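Diadenosine tetraphosphatase, putative (Trypanosoma brucei, PDB 2QJC) probably hydrolyses diadenosine tetraphosphate or related phosphate compounds, with two manganese ions bound in a calcineurin-like phosphoesterase fold. Local coordinates at residues L79-H82 with D83-L87; Q113-T117 with D118-Y122; R152-E155 with D156-T159. All coordinates share one frame; numbering follows the deposited sequence.

Contact 1 (L79-H82 with D83-L87). With PO4 (phosphate ion), chain D.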
loop_
_atom_site.group_PDB
_atom_site.type_symbol
_atom_site.label_atom_id
_atom_site.label_comp_id
_atom_site.label_asym_id
_atom_site.label_seq_id
_atom_site.Cartn_x
_atom_site.Cartn_y
_atom_site.Cartn_z
ATOM N N LEU A 79 0.958 6.439 -1.685
ATOM C CA LEU A 79 1.167 6.354 -3.125
ATOM C C LEU A 79 1.915 5.094 -3.534
ATOM O O LEU A 79 2.986 4.806 -2.995
ATOM C CB LEU A 79 1.941 7.582 -3.598
ATOM C CG LEU A 79 2.102 7.774 -5.108
ATOM C CD1 LEU A 79 0.725 7.874 -5.763
ATOM C CD2 LEU A 79 2.910 9.040 -5.366
ATOM N N GLY A 80 1.339 4.344 -4.476
ATOM C CA GLY A 80 1.976 3.125 -4.966
ATOM C C GLY A 80 2.806 3.454 -6.201
ATOM O O GLY A 80 2.698 4.564 -6.722
ATOM N N ASN A 81 3.640 2.535 -6.689
ATOM C CA ASN A 81 4.446 2.890 -7.857
ATOM C C ASN A 81 3.657 2.898 -9.160
ATOM O O ASN A 81 4.063 3.542 -10.121
ATOM C CB ASN A 81 5.698 2.004 -7.988
ATOM C CG ASN A 81 5.371 0.554 -8.185
ATOM O OD1 ASN A 81 5.893 -0.093 -9.100
ATOM N ND2 ASN A 81 4.516 0.021 -7.324
ATOM N N HIS A 82 2.532 2.188 -9.200
ATOM C CA HIS A 82 1.701 2.192 -10.399
ATOM C C HIS A 82 0.906 3.489 -10.408
ATOM O O HIS A 82 0.621 4.050 -11.467
ATOM C CB HIS A 82 0.766 0.990 -10.415
ATOM C CG HIS A 82 1.408 -0.259 -10.934
ATOM N ND1 HIS A 82 1.375 -0.615 -12.266
ATOM C CD2 HIS A 82 2.116 -1.224 -10.301
ATOM C CE1 HIS A 82 2.033 -1.749 -12.431
ATOM N NE2 HIS A 82 2.492 -2.140 -11.254
ATOM N N ASP A 83 0.543 3.962 -9.219
ATOM C CA ASP A 83 -0.177 5.220 -9.109
ATOM C C ASP A 83 0.786 6.312 -9.559
ATOM O O ASP A 83 0.422 7.205 -10.333
ATOM C CB ASP A 83 -0.583 5.508 -7.662
ATOM C CG ASP A 83 -1.469 4.434 -7.068
ATOM O OD1 ASP A 83 -2.392 3.960 -7.764
ATOM O OD2 ASP A 83 -1.247 4.083 -5.887
ATOM N N ALA A 84 2.021 6.226 -9.070
ATOM C CA ALA A 84 3.056 7.210 -9.390
ATOM C C ALA A 84 3.385 7.289 -10.878
ATOM O O ALA A 84 3.513 8.383 -11.424
ATOM C CB ALA A 84 4.340 6.913 -8.588
ATOM N N LYS A 85 3.533 6.135 -11.527
ATOM C CA LYS A 85 3.859 6.113 -12.950
ATOM C C LYS A 85 2.713 6.659 -13.785
ATOM O O LYS A 85 2.944 7.282 -14.822
ATOM C CB LYS A 85 4.198 4.693 -13.419
ATOM C CG LYS A 85 5.451 4.094 -12.771
ATOM C CD LYS A 85 5.794 2.733 -13.370
ATOM C CE LYS A 85 6.883 2.033 -12.575
ATOM N NZ LYS A 85 8.110 2.869 -12.446
ATOM N N LEU A 86 1.477 6.425 -13.339
ATOM C CA LEU A 86 0.312 6.923 -14.069
ATOM C C LEU A 86 0.285 8.449 -14.018
ATOM O O LEU A 86 0.063 9.102 -15.037
ATOM C CB LEU A 86 -0.994 6.370 -13.482
ATOM C CG LEU A 86 -2.283 6.816 -14.198
ATOM C CD1 LEU A 86 -2.272 6.307 -15.636
ATOM C CD2 LEU A 86 -3.502 6.291 -13.458
ATOM N N LEU A 87 0.508 9.016 -12.833
ATOM C CA LEU A 87 0.516 10.470 -12.685
ATOM C C LEU A 87 1.613 11.054 -13.556
ATOM O O LEU A 87 1.439 12.099 -14.181
ATOM C CB LEU A 87 0.760 10.881 -11.229
ATOM C CG LEU A 87 -0.387 10.689 -10.232
ATOM C CD1 LEU A 87 0.049 11.185 -8.859
ATOM C CD2 LEU A 87 -1.618 11.453 -10.704
HETATM P P PO4 D . 3.701 -4.833 -8.780
HETATM O O1 PO4 D . 2.744 -6.148 -8.755
HETATM O O2 PO4 D . 5.066 -5.221 -8.071
HETATM O O3 PO4 D . 3.947 -4.437 -10.264
HETATM O O4 PO4 D . 3.003 -3.690 -7.988
#
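The carboxylate of Asp-83 turns back to the N-H of Gly-80, which meets the anti side of OD2, 19° out of the carboxylate plane; N to OD2 is 3.0 Å. A second flat group, the His-82 imidazole, meets the His-28 ring edge-to-face, and in plane at its edge NE2 donates to O3 of a phosphate ion over 2.9 Å in a fairly straight bond (164°). That ion, probably from the crystallisation liquor, is also hydrogen-bonded to Arg-162 and Tyr-227. Residues 80-83 are the Gly-Asn-His-Asp signature of the phosphoesterase family, at the start of helix 81-91. Gly-80 is its N-cap, so Asp-83 supplies the side-chain-to-backbone half of a capping box, while the glycine carbonyl O accepts from Ala-84 N at 3.0 Å. CG of Asp-83 sits beside its own backbone N (chi1 -59°), which lets the carboxylate reach back. Leu-79 slides past in the opposite direction, its CD1 3.3 Å from Asp-83 CB. Lys-85 runs alongside Asn-81, its CG 3.0 Å from the Asn-81 carbonyl O. Outside the turn, Asp-83 also receives Asp-55 N on OD2 and Leu-56 N on OD1, and His-82 N donates to Asp-55 OD1. Asn-81 and Asp-55 both bind manganese, so Asp-83 is a second-shell residue: one buried carboxylate, gripped by three backbone N-H groups, fixes the helix start against the loop carrying Asp-55.

Contact 2 (Q113-T117 with D118-Y122); sequences QSIPT and DVETY
Pro-116 and Val-119 press together where helix 117-124 begins, Pro-116 being its N-cap. This is the tight part of the contact: Pro-116 CG stands 3.4 Å from Val-119 CG2, closer than carbons usually come. Next to it, on the other branch of the valine, Ile-115 CG1 lies 3.9 Å from Val-119 CG1, and Ile-115 CD1 reaches 3.7 Å from Glu-120 CA, the two side chains crossing at about a right angle. Val-119 is buried, and its two methyl branches are thus shared between the two residues that lead into the helix. Helices 63-73 and 81-91 border the cluster, through Phe-64 and Arg-68 against Pro-116 and through Leu-86 and Val-90 against Ile-115. Asp-118 brings OD1 beside the CB-CG edge of the proline, 3.5 Å from Pro-116 CB, while its OD2 forms a salt bridge with Arg-68. The solvent side is looser. Thr-117 and Thr-121 are exposed and lie side by side one turn apart, Thr-117 CG2 4.0 Å from Thr-121 OG1. What ties them is the Thr-117 carbonyl O, which accepts twice: from Thr-121 N at 2.8 Å, and from Thr-121 OG1 at 2.9 Å, the hydroxyl coming from 47° above the carbonyl plane.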
loop_
_atom_site.group_PDB
_atom_site.type_symbol
_atom_site.label_atom_id
_atom_site.label_comp_id
_atom_site.label_asym_id
_atom_site.label_seq_id
_atom_site.Cartn_x
_atom_site.Cartn_y
_atom_site.Cartn_z
ATOM N N GLN A 113 -4.804 8.421 -20.816
ATOM C CA GLN A 113 -5.632 9.198 -21.735
ATOM C C GLN A 113 -7.079 9.329 -21.253
ATOM O O GLN A 113 -7.767 10.297 -21.590
ATOM C CB GLN A 113 -5.612 8.553 -23.128
ATOM C CG GLN A 113 -4.217 8.233 -23.637
ATOM C CD GLN A 113 -4.223 7.568 -24.999
ATOM O OE1 GLN A 113 -4.051 8.225 -26.025
ATOM N NE2 GLN A 113 -4.428 6.257 -25.016
ATOM N N SER A 114 -7.528 8.370 -20.449
ATOM C CA SER A 114 -8.904 8.371 -19.958
ATOM C C SER A 114 -9.135 8.792 -18.504
ATOM O O SER A 114 -10.279 8.798 -18.046
ATOM C CB SER A 114 -9.525 6.982 -20.171
ATOM O OG SER A 114 -8.841 5.983 -19.423
ATOM N N ILE A 115 -8.079 9.157 -17.779
ATOM C CA ILE A 115 -8.256 9.531 -16.377
ATOM C C ILE A 115 -8.963 10.868 -16.143
ATOM O O ILE A 115 -8.517 11.919 -16.609
ATOM C CB ILE A 115 -6.902 9.522 -15.600
ATOM C CG1 ILE A 115 -7.176 9.637 -14.100
ATOM C CG2 ILE A 115 -5.999 10.663 -16.066
ATOM C CD1 ILE A 115 -5.921 9.634 -13.234
ATOM N N PRO A 116 -10.095 10.834 -15.421
ATOM C CA PRO A 116 -10.881 12.033 -15.110
ATOM C C PRO A 116 -10.250 12.885 -14.011
ATOM O O PRO A 116 -9.469 12.388 -13.194
ATOM C CB PRO A 116 -12.242 11.461 -14.714
ATOM C CG PRO A 116 -11.887 10.153 -14.091
ATOM C CD PRO A 116 -10.815 9.612 -15.014
ATOM N N THR A 117 -10.599 14.169 -14.007
ATOM C CA THR A 117 -10.074 15.138 -13.051
ATOM C C THR A 117 -10.136 14.719 -11.583
ATOM O O THR A 117 -9.119 14.750 -10.886
ATOM C CB THR A 117 -10.798 16.501 -13.205
ATOM O OG1 THR A 117 -10.535 17.034 -14.510
ATOM C CG2 THR A 117 -10.308 17.499 -12.149
ATOM N N ASP A 118 -11.321 14.340 -11.110
ATOM C CA ASP A 118 -11.471 13.943 -9.718
ATOM C C ASP A 118 -10.496 12.824 -9.343
ATOM O O ASP A 118 -9.744 12.952 -8.375
ATOM C CB ASP A 118 -12.920 13.535 -9.429
ATOM C CG ASP A 118 -13.372 12.336 -10.236
ATOM O OD1 ASP A 118 -13.150 12.314 -11.462
ATOM O OD2 ASP A 118 -13.963 11.417 -9.638
ATOM N N VAL A 119 -10.493 11.741 -10.117
ATOM C CA VAL A 119 -9.586 10.630 -9.848
ATOM C C VAL A 119 -8.141 11.134 -9.776
ATOM O O VAL A 119 -7.431 10.888 -8.802
ATOM C CB VAL A 119 -9.683 9.546 -10.949
ATOM C CG1 VAL A 119 -8.674 8.432 -10.678
ATOM C CG2 VAL A 119 -11.098 8.979 -10.997
ATOM N N GLU A 120 -7.716 11.849 -10.812
ATOM C CA GLU A 120 -6.362 12.388 -10.869
ATOM C C GLU A 120 -6.046 13.257 -9.649
ATOM O O GLU A 120 -4.911 13.273 -9.161
ATOM C CB GLU A 120 -6.186 13.205 -12.148
ATOM C CG GLU A 120 -4.849 13.902 -12.278
ATOM C CD GLU A 120 -4.771 14.744 -13.536
ATOM O OE1 GLU A 120 -4.967 14.186 -14.638
ATOM O OE2 GLU A 120 -4.520 15.965 -13.428
ATOM N N THR A 121 -7.053 13.974 -9.160
ATOM C CA THR A 121 -6.878 14.841 -8.002
ATOM C C THR A 121 -6.654 14.040 -6.725
ATOM O O THR A 121 -5.781 14.378 -5.927
ATOM C CB THR A 121 -8.096 15.770 -7.821
ATOM O OG1 THR A 121 -8.150 16.691 -8.915
ATOM C CG2 THR A 121 -7.996 16.547 -6.525
ATOM N N TYR A 122 -7.436 12.979 -6.542
ATOM C CA TYR A 122 -7.317 12.130 -5.360
ATOM C C TYR A 122 -5.930 11.509 -5.282
ATOM O O TYR A 122 -5.310 11.497 -4.216
ATOM C CB TYR A 122 -8.367 11.013 -5.379
ATOM C CG TYR A 122 -8.304 10.093 -4.176
ATOM C CD1 TYR A 122 -9.001 10.388 -3.003
ATOM C CD2 TYR A 122 -7.516 8.941 -4.198
ATOM C CE1 TYR A 122 -8.917 9.549 -1.874
ATOM C CE2 TYR A 122 -7.415 8.101 -3.079
ATOM C CZ TYR A 122 -8.117 8.408 -1.925
ATOM O OH TYR A 122 -8.017 7.573 -0.832
#

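Contact 3 (R152-E155 with D156-T159)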
loop_
_atom_site.group_PDB
_atom_site.type_symbol
_atom_site.label_atom_id
_atom_site.label_comp_id
_atom_site.label_asym_id
_atom_site.label_seq_id
_atom_site.Cartn_x
_atom_site.Cartn_y
_atom_site.Cartn_z
ATOM N N ARG A 152 13.358 11.032 6.492
ATOM C CA ARG A 152 14.405 11.180 5.489
ATOM C C ARG A 152 14.518 9.953 4.588
ATOM O O ARG A 152 15.614 9.480 4.280
ATOM C CB ARG A 152 15.741 11.475 6.174
ATOM C CG ARG A 152 15.736 12.808 6.904
ATOM C CD ARG A 152 17.105 13.183 7.428
ATOM N NE ARG A 152 17.080 14.498 8.060
ATOM C CZ ARG A 152 18.145 15.101 8.581
ATOM N NH1 ARG A 152 19.330 14.506 8.546
ATOM N NH2 ARG A 152 18.022 16.302 9.135
ATOM N N GLN A 153 13.364 9.446 4.164
ATOM C CA GLN A 153 13.313 8.290 3.281
ATOM C C GLN A 153 13.246 8.811 1.847
ATOM O O GLN A 153 13.010 10.001 1.628
ATOM C CB GLN A 153 12.077 7.446 3.597
ATOM C CG GLN A 153 12.052 6.834 5.011
ATOM C CD GLN A 153 12.837 5.532 5.121
ATOM O OE1 GLN A 153 12.754 4.663 4.247
ATOM N NE2 GLN A 153 13.583 5.381 6.212
ATOM N N TYR A 154 13.458 7.922 0.879
ATOM C CA TYR A 154 13.429 8.288 -0.537
ATOM C C TYR A 154 12.274 7.614 -1.275
ATOM O O TYR A 154 12.008 6.430 -1.080
ATOM C CB TYR A 154 14.762 7.914 -1.196
ATOM C CG TYR A 154 15.929 8.772 -0.740
ATOM C CD1 TYR A 154 17.123 8.193 -0.303
ATOM C CD2 TYR A 154 15.839 10.163 -0.756
ATOM C CE1 TYR A 154 18.199 8.983 0.109
ATOM C CE2 TYR A 154 16.901 10.960 -0.349
ATOM C CZ TYR A 154 18.077 10.369 0.082
ATOM O OH TYR A 154 19.120 11.167 0.490
ATOM N N GLU A 155 11.608 8.386 -2.128
ATOM C CA GLU A 155 10.458 7.937 -2.903
ATOM C C GLU A 155 10.646 6.669 -3.732
ATOM O O GLU A 155 9.800 5.765 -3.694
ATOM C CB GLU A 155 9.983 9.081 -3.803
ATOM C CG GLU A 155 9.013 8.663 -4.894
ATOM C CD GLU A 155 8.329 9.849 -5.538
ATOM O OE1 GLU A 155 8.961 10.929 -5.610
ATOM O OE2 GLU A 155 7.165 9.700 -5.979
ATOM N N ASP A 156 11.737 6.597 -4.489
ATOM C CA ASP A 156 11.997 5.425 -5.314
ATOM C C ASP A 156 12.088 4.158 -4.456
ATOM O O ASP A 156 11.543 3.113 -4.817
ATOM C CB ASP A 156 13.283 5.628 -6.131
ATOM C CG ASP A 156 14.521 5.827 -5.259
ATOM O OD1 ASP A 156 14.484 6.656 -4.330
ATOM O OD2 ASP A 156 15.542 5.157 -5.518
ATOM N N GLU A 157 12.757 4.261 -3.312
ATOM C CA GLU A 157 12.910 3.123 -2.412
ATOM C C GLU A 157 11.597 2.731 -1.731
ATOM O O GLU A 157 11.211 1.565 -1.756
ATOM C CB GLU A 157 13.964 3.423 -1.335
ATOM C CG GLU A 157 15.279 3.999 -1.872
ATOM C CD GLU A 157 16.347 4.148 -0.793
ATOM O OE1 GLU A 157 15.992 4.198 0.403
ATOM O OE2 GLU A 157 17.546 4.225 -1.144
ATOM N N VAL A 158 10.900 3.698 -1.139
ATOM C CA VAL A 158 9.649 3.397 -0.447
ATOM C C VAL A 158 8.514 2.895 -1.339
ATOM O O VAL A 158 7.538 2.329 -0.845
ATOM C CB VAL A 158 9.143 4.621 0.372
ATOM C CG1 VAL A 158 10.166 4.988 1.450
ATOM C CG2 VAL A 158 8.892 5.799 -0.555
ATOM N N THR A 159 8.634 3.076 -2.647
ATOM C CA THR A 159 7.575 2.611 -3.543
ATOM C C THR A 159 7.946 1.412 -4.413
ATOM O O THR A 159 7.074 0.857 -5.093
ATOM C CB THR A 159 7.075 3.737 -4.486
ATOM O OG1 THR A 159 8.173 4.262 -5.243
ATOM C CG2 THR A 159 6.424 4.851 -3.687
HETATM O O HOH W 1 14.135 5.389 1.695
#
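Tyr-154 runs side by side with Glu-157, its CB 4.0 Å from Glu-157 CG, and the two groups at their ends are turned almost perpendicular, ring and carboxylate planes 88° apart. OE2 lies by the ring edge, near its plane. Tyr-154 is the N-cap of the short helix 155-160, whose first turn is closed by Val-158 N donating to the Tyr-154 carbonyl O at 2.9 Å, an almost straight bond. Asp-156 bends back from within the same turn and brings OD1 to 3.4 Å from Tyr-154 CB. Deeper in, Val-158 points at the entering chain and wedges CG1 against Gln-153 CB, 3.8 Å away. A single water knits the entrance: it accepts from Tyr-154 N at 2.7 Å and donates to both Gln-153 OE1 and Glu-157 OE1. Those two acceptors have protein partners as well, His-145 N for Gln-153 OE1 and Arg-148 for Glu-157 OE1, so water and arginine together hold the Glu-157 carboxylate in place. At the inner end Thr-159 is buried close to the manganese ligands Asn-81 and His-141. With OG1 set between its own backbone N and carbonyl carbon (chi1 57°), the threonine hydroxyl turns back along the helix, and OG1 donates to the Glu-155 carbonyl O at 2.7 Å, with a weak bond from Thr-159 N to the same oxygen.

Followed from the N terminus, the three contacts come in series; none nests in or crosses another, and each closes a single turn at a helix start. Contact 1 opens helix 81-91 just after strand 76-77, bringing Asn-81 to the metal site. After helix 108-114, contact 2 starts helix 117-124, and it touches contact 1 through Leu-86 against Ile-115 and Leu-87 against Glu-120. Contact 3, beyond strand 137-140, begins helix 155-160 and meets contact 1 on another side, Thr-159 packing against Leu-79 and Asn-81. Contact 1 therefore bridges the other two, which stay about 13 Å apart at their nearest atoms: contact 2 packs on helix 63-73, contact 3 beside metal ligand Asn-81.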